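Local coordinates for protein 3',5'-cyclic-nucleotide phosphodiesterase 1 (Saccharomyces cerevisiae, PDB 4OJV) that is a class-II cyclic-nucleotide phosphodiesterase of the metallo-hydrolase clan, built on two mixed beta sheets flanked by helices and holding a pair of zinc ions, at residues Leu257-Leu270 and Ile301-Ser313. Residues are numbered along the deposited sequence; the frame is centred on the assembly and turned at random.
Sequences LEEFWSYVAENIPL and INELSNLNTLYNS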
loop_
_atom_site.group_PDB
_atom_site.type_symbol
_atom_site.label_atom_id
_atom_site.label_comp_id
_atom_site.label_asym_id
_atom_site.label_seq_id
_atom_site.Cartn_x
_atom_site.Cartn_y
_atom_site.Cartn_z
ATOM N N LEU A 257 -18.603 -23.063 -4.544
ATOM C CA LEU A 257 -19.240 -22.630 -3.302
ATOM C C LEU A 257 -20.137 -23.706 -2.692
ATOM O O LEU A 257 -20.103 -23.912 -1.487
ATOM C CB LEU A 257 -19.988 -21.308 -3.486
ATOM C CG LEU A 257 -19.059 -20.089 -3.560
ATOM C CD1 LEU A 257 -19.792 -18.886 -4.122
ATOM C CD2 LEU A 257 -18.440 -19.758 -2.204
ATOM N N GLU A 258 -20.921 -24.399 -3.520
ATOM C CA GLU A 258 -21.723 -25.515 -3.029
ATOM C C GLU A 258 -20.846 -26.584 -2.377
ATOM O O GLU A 258 -21.185 -27.084 -1.307
ATOM C CB GLU A 258 -22.578 -26.108 -4.150
ATOM C CG GLU A 258 -23.638 -27.098 -3.681
ATOM C CD GLU A 258 -24.600 -27.483 -4.788
ATOM O OE1 GLU A 258 -24.137 -27.819 -5.903
ATOM O OE2 GLU A 258 -25.823 -27.452 -4.542
ATOM N N GLU A 259 -19.724 -26.918 -3.015
ATOM C CA GLU A 259 -18.749 -27.847 -2.440
ATOM C C GLU A 259 -18.281 -27.346 -1.074
ATOM O O GLU A 259 -18.201 -28.113 -0.111
ATOM C CB GLU A 259 -17.539 -28.021 -3.360
ATOM C CG GLU A 259 -17.820 -28.727 -4.676
ATOM C CD GLU A 259 -16.588 -28.826 -5.555
ATOM O OE1 GLU A 259 -15.462 -28.866 -5.015
ATOM O OE2 GLU A 259 -16.749 -28.869 -6.792
ATOM N N PHE A 260 -17.978 -26.052 -0.988
ATOM C CA PHE A 260 -17.498 -25.488 0.257
ATOM C C PHE A 260 -18.547 -25.551 1.371
ATOM O O PHE A 260 -18.257 -26.042 2.471
ATOM C CB PHE A 260 -17.007 -24.051 0.077
ATOM C CG PHE A 260 -16.473 -23.466 1.347
ATOM C CD1 PHE A 260 -15.217 -23.856 1.809
ATOM C CD2 PHE A 260 -17.237 -22.605 2.123
ATOM C CE1 PHE A 260 -14.718 -23.363 3.004
ATOM C CE2 PHE A 260 -16.746 -22.112 3.318
ATOM C CZ PHE A 260 -15.489 -22.495 3.757
ATOM N N TRP A 261 -19.754 -25.049 1.103
ATOM C CA TRP A 261 -20.783 -25.034 2.142
ATOM C C TRP A 261 -21.169 -26.422 2.561
ATOM O O TRP A 261 -21.457 -26.651 3.731
ATOM C CB TRP A 261 -22.027 -24.257 1.722
ATOM C CG TRP A 261 -21.774 -22.834 1.294
ATOM C CD1 TRP A 261 -22.158 -22.237 0.099
ATOM C CD2 TRP A 261 -21.090 -21.776 2.052
ATOM N NE1 TRP A 261 -21.762 -20.920 0.060
ATOM C CE2 TRP A 261 -21.119 -20.582 1.200
ATOM C CE3 TRP A 261 -20.486 -21.698 3.305
ATOM C CZ2 TRP A 261 -20.552 -19.378 1.603
ATOM C CZ3 TRP A 261 -19.922 -20.478 3.700
ATOM C CH2 TRP A 261 -19.950 -19.350 2.863
ATOM N N SER A 262 -21.169 -27.352 1.606
ATOM C CA SER A 262 -21.461 -28.754 1.909
ATOM C C SER A 262 -20.418 -29.326 2.864
ATOM O O SER A 262 -20.759 -30.009 3.832
ATOM C CB SER A 262 -21.532 -29.585 0.629
ATOM O OG SER A 262 -22.624 -29.180 -0.179
ATOM N N TYR A 263 -19.148 -29.020 2.610
ATOM C CA TYR A 263 -18.070 -29.476 3.483
ATOM C C TYR A 263 -18.227 -28.909 4.894
ATOM O O TYR A 263 -18.085 -29.633 5.883
ATOM C CB TYR A 263 -16.710 -29.083 2.897
ATOM C CG TYR A 263 -15.520 -29.640 3.650
ATOM C CD1 TYR A 263 -15.037 -29.011 4.795
ATOM C CD2 TYR A 263 -14.867 -30.790 3.207
ATOM C CE1 TYR A 263 -13.949 -29.515 5.488
ATOM C CE2 TYR A 263 -13.775 -31.302 3.893
ATOM C CZ TYR A 263 -13.317 -30.660 5.031
ATOM O OH TYR A 263 -12.232 -31.161 5.717
ATOM N N VAL A 264 -18.529 -27.614 4.985
ATOM C CA VAL A 264 -18.726 -26.959 6.273
ATOM C C VAL A 264 -19.884 -27.612 7.042
ATOM O O VAL A 264 -19.723 -27.997 8.205
ATOM C CB VAL A 264 -18.955 -25.439 6.095
ATOM C CG1 VAL A 264 -19.372 -24.784 7.400
ATOM C CG2 VAL A 264 -17.699 -24.772 5.546
ATOM N N ALA A 265 -21.038 -27.753 6.391
ATOM C CA ALA A 265 -22.211 -28.321 7.057
ATOM C C ALA A 265 -21.979 -29.776 7.481
ATOM O O ALA A 265 -22.464 -30.195 8.537
ATOM C CB ALA A 265 -23.447 -28.204 6.180
ATOM N N GLU A 266 -21.227 -30.530 6.678
ATOM C CA GLU A 266 -20.947 -31.933 7.003
ATOM C C GLU A 266 -19.983 -32.061 8.181
ATOM O O GLU A 266 -20.151 -32.933 9.043
ATOM C CB GLU A 266 -20.396 -32.692 5.792
ATOM C CG GLU A 266 -20.145 -34.168 6.083
ATOM C CD GLU A 266 -19.735 -34.981 4.865
ATOM O OE1 GLU A 266 -19.261 -34.392 3.875
ATOM O OE2 GLU A 266 -19.875 -36.222 4.908
ATOM N N ASN A 267 -18.981 -31.185 8.224
ATOM C CA ASN A 267 -17.830 -31.403 9.092
ATOM C C ASN A 267 -17.708 -30.501 10.304
ATOM O O ASN A 267 -16.978 -30.822 11.241
ATOM C CB ASN A 267 -16.546 -31.359 8.265
ATOM C CG ASN A 267 -16.465 -32.502 7.283
ATOM O OD1 ASN A 267 -16.346 -33.667 7.681
ATOM N ND2 ASN A 267 -16.554 -32.190 5.999
ATOM N N ILE A 268 -18.412 -29.374 10.284
ATOM C CA ILE A 268 -18.308 -28.380 11.344
ATOM C C ILE A 268 -19.703 -28.047 11.859
ATOM O O ILE A 268 -20.434 -27.303 11.217
ATOM C CB ILE A 268 -17.633 -27.079 10.851
ATOM C CG1 ILE A 268 -16.275 -27.368 10.192
ATOM C CG2 ILE A 268 -17.489 -26.105 12.015
ATOM C CD1 ILE A 268 -15.721 -26.227 9.352
ATOM N N PRO A 269 -20.083 -28.594 13.024
ATOM C CA PRO A 269 -21.374 -28.200 13.589
ATOM C C PRO A 269 -21.457 -26.686 13.781
ATOM O O PRO A 269 -20.459 -26.056 14.119
ATOM C CB PRO A 269 -21.403 -28.932 14.937
ATOM C CG PRO A 269 -20.499 -30.102 14.744
ATOM C CD PRO A 269 -19.391 -29.589 13.860
ATOM N N LEU A 270 -22.638 -26.107 13.566
ATOM C CA LEU A 270 -22.791 -24.659 13.630
ATOM C C LEU A 270 -22.257 -24.062 14.933
ATOM O O LEU A 270 -21.637 -23.001 14.919
ATOM C CB LEU A 270 -24.253 -24.254 13.403
ATOM C CG LEU A 270 -24.507 -22.740 13.365
ATOM C CD1 LEU A 270 -23.733 -22.080 12.233
ATOM C CD2 LEU A 270 -25.988 -22.411 13.253
ATOM N N ILE A 301 -26.204 -12.998 0.873
ATOM C CA ILE A 301 -27.332 -13.625 1.567
ATOM C C ILE A 301 -27.745 -14.937 0.884
ATOM O O ILE A 301 -28.067 -15.910 1.566
ATOM C CB ILE A 301 -28.515 -12.644 1.758
ATOM C CG1 ILE A 301 -28.160 -11.546 2.777
ATOM C CG2 ILE A 301 -29.795 -13.371 2.182
ATOM C CD1 ILE A 301 -27.968 -12.019 4.209
ATOM N N ASN A 302 -27.683 -14.993 -0.446
ATOM C CA ASN A 302 -27.991 -16.248 -1.144
ATOM C C ASN A 302 -27.029 -17.366 -0.754
ATOM O O ASN A 302 -27.445 -18.516 -0.570
ATOM C CB ASN A 302 -27.982 -16.070 -2.664
ATOM C CG ASN A 302 -29.208 -15.342 -3.181
ATOM O OD1 ASN A 302 -30.165 -15.107 -2.449
ATOM N ND2 ASN A 302 -29.179 -14.981 -4.457
ATOM N N GLU A 303 -25.745 -17.035 -0.624
ATOM C CA GLU A 303 -24.754 -18.010 -0.184
ATOM C C GLU A 303 -25.013 -18.486 1.241
ATOM O O GLU A 303 -24.980 -19.690 1.513
ATOM C CB GLU A 303 -23.324 -17.466 -0.339
ATOM C CG GLU A 303 -22.897 -17.238 -1.790
ATOM C CD GLU A 303 -23.055 -18.473 -2.671
ATOM O OE1 GLU A 303 -22.815 -19.601 -2.188
ATOM O OE2 GLU A 303 -23.422 -18.320 -3.857
ATOM N N LEU A 304 -25.293 -17.549 2.141
ATOM C CA LEU A 304 -25.620 -17.901 3.523
ATOM C C LEU A 304 -26.911 -18.716 3.608
ATOM O O LEU A 304 -27.012 -19.630 4.427
ATOM C CB LEU A 304 -25.675 -16.653 4.397
ATOM C CG LEU A 304 -24.354 -15.892 4.552
ATOM C CD1 LEU A 304 -24.608 -14.566 5.244
ATOM C CD2 LEU A 304 -23.335 -16.720 5.321
ATOM N N SER A 305 -27.869 -18.416 2.732
ATOM C CA SER A 305 -29.107 -19.198 2.643
ATOM C C SER A 305 -28.801 -20.645 2.235
ATOM O O SER A 305 -29.401 -21.588 2.766
ATOM C CB SER A 305 -30.056 -18.549 1.641
ATOM O OG SER A 305 -30.615 -17.361 2.170
ATOM N N ASN A 306 -27.864 -20.827 1.301
ATOM C CA ASN A 306 -27.432 -22.164 0.900
ATOM C C ASN A 306 -26.803 -22.930 2.066
ATOM O O ASN A 306 -27.128 -24.101 2.294
ATOM C CB ASN A 306 -26.484 -22.115 -0.302
ATOM C CG ASN A 306 -27.164 -21.627 -1.569
ATOM O OD1 ASN A 306 -28.395 -21.569 -1.660
ATOM N ND2 ASN A 306 -26.357 -21.270 -2.562
ATOM N N LEU A 307 -25.926 -22.270 2.822
ATOM C CA LEU A 307 -25.359 -22.877 4.017
ATOM C C LEU A 307 -26.459 -23.248 5.019
ATOM O O LEU A 307 -26.434 -24.331 5.610
ATOM C CB LEU A 307 -24.333 -21.939 4.665
ATOM C CG LEU A 307 -23.701 -22.459 5.965
ATOM C CD1 LEU A 307 -22.957 -23.774 5.761
ATOM C CD2 LEU A 307 -22.780 -21.408 6.566
ATOM N N ASN A 308 -27.414 -22.342 5.197
ATOM C CA ASN A 308 -28.554 -22.579 6.075
ATOM C C ASN A 308 -29.341 -23.832 5.680
ATOM O O ASN A 308 -29.668 -24.660 6.536
ATOM C CB ASN A 308 -29.466 -21.362 6.078
ATOM C CG ASN A 308 -30.597 -21.490 7.069
ATOM O OD1 ASN A 308 -30.373 -21.807 8.234
ATOM N ND2 ASN A 308 -31.816 -21.220 6.617
ATOM N N THR A 309 -29.622 -23.974 4.390
ATOM C CA THR A 309 -30.349 -25.135 3.881
ATOM C C THR A 309 -29.580 -26.419 4.196
ATOM O O THR A 309 -30.173 -27.429 4.571
ATOM C CB THR A 309 -30.617 -25.001 2.365
ATOM O OG1 THR A 309 -31.424 -23.841 2.135
ATOM C CG2 THR A 309 -31.336 -26.227 1.811
ATOM N N LEU A 310 -28.255 -26.376 4.069
ATOM C CA LEU A 310 -27.436 -27.560 4.317
ATOM C C LEU A 310 -27.389 -27.953 5.794
ATOM O O LEU A 310 -27.474 -29.139 6.125
ATOM C CB LEU A 310 -26.026 -27.375 3.732
ATOM C CG LEU A 310 -25.980 -27.356 2.200
ATOM C CD1 LEU A 310 -24.703 -26.679 1.723
ATOM C CD2 LEU A 310 -26.118 -28.752 1.599
ATOM N N TYR A 311 -27.265 -26.970 6.684
ATOM C CA TYR A 311 -27.339 -27.258 8.116
ATOM C C TYR A 311 -28.728 -27.791 8.484
ATOM O O TYR A 311 -28.860 -28.643 9.362
ATOM C CB TYR A 311 -26.999 -26.034 8.956
ATOM C CG TYR A 311 -25.524 -25.822 9.241
ATOM C CD1 TYR A 311 -24.756 -26.809 9.859
ATOM C CD2 TYR A 311 -24.920 -24.602 8.953
ATOM C CE1 TYR A 311 -23.417 -26.595 10.147
ATOM C CE2 TYR A 311 -23.585 -24.376 9.241
ATOM C CZ TYR A 311 -22.840 -25.372 9.836
ATOM O OH TYR A 311 -21.513 -25.139 10.122
ATOM N N ASN A 312 -29.757 -27.269 7.818
ATOM C CA ASN A 312 -31.110 -27.827 7.895
ATOM C C ASN A 312 -31.726 -27.779 9.295
ATOM O O ASN A 312 -32.361 -28.743 9.745
ATOM C CB ASN A 312 -31.117 -29.253 7.326
ATOM C CG ASN A 312 -32.512 -29.772 7.085
ATOM O OD1 ASN A 312 -33.398 -29.009 6.713
ATOM N ND2 ASN A 312 -32.719 -31.066 7.317
ATOM N N SER A 313 -31.551 -26.652 9.973
ATOM C CA SER A 313 -32.146 -26.428 11.289
ATOM C C SER A 313 -33.274 -25.408 11.235
ATOM O O SER A 313 -33.192 -24.408 10.520
ATOM C CB SER A 313 -31.075 -25.957 12.278
ATOM O OG SER A 313 -31.642 -25.528 13.502
#
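Tyr311 OH donates a 2.7 Å hydrogen bond to Ile268 O, meeting that carbonyl almost head-on with a C=O...O angle of 163°. The bond ties the last turn of helix 297-311 to the chain just where helix 256-267 ends. Both helices belong to the layer beside the seven-stranded mixed sheet of this metallo-hydrolase fold; their segments 257-267 and 301-311 run in the same general direction, crossing at -38° with a closest axis approach of 9.0 Å. The phenol is clamped between two CH-pi contacts: Ala265 CA lies over one face and Leu270 CB over the other, 4.1 Å from the ring centroid, while Ile268 O sits at the edge in the ring plane. Midway along the interface, Leu307 CD2 packs against Trp261 CE3 at 4.0 Å, and Leu310 CD1 reaches Trp261 CB from the more exposed side. Phe260 CD2 sits over the opposite face of the indole from Leu307 CB, toward its rim, and the Phe260 ring carries the packing on to Phe227 and Ile240 of the sheet. At the other end, the buried carboxylate of Glu303 folds back through a bend at chi2 (-54°) and lies nearly coplanar with the indole. There its OE1 accepts a hydrogen bond from Trp261 NE1 at 2.8 Å, through the anti lone pair and close to the indole plane.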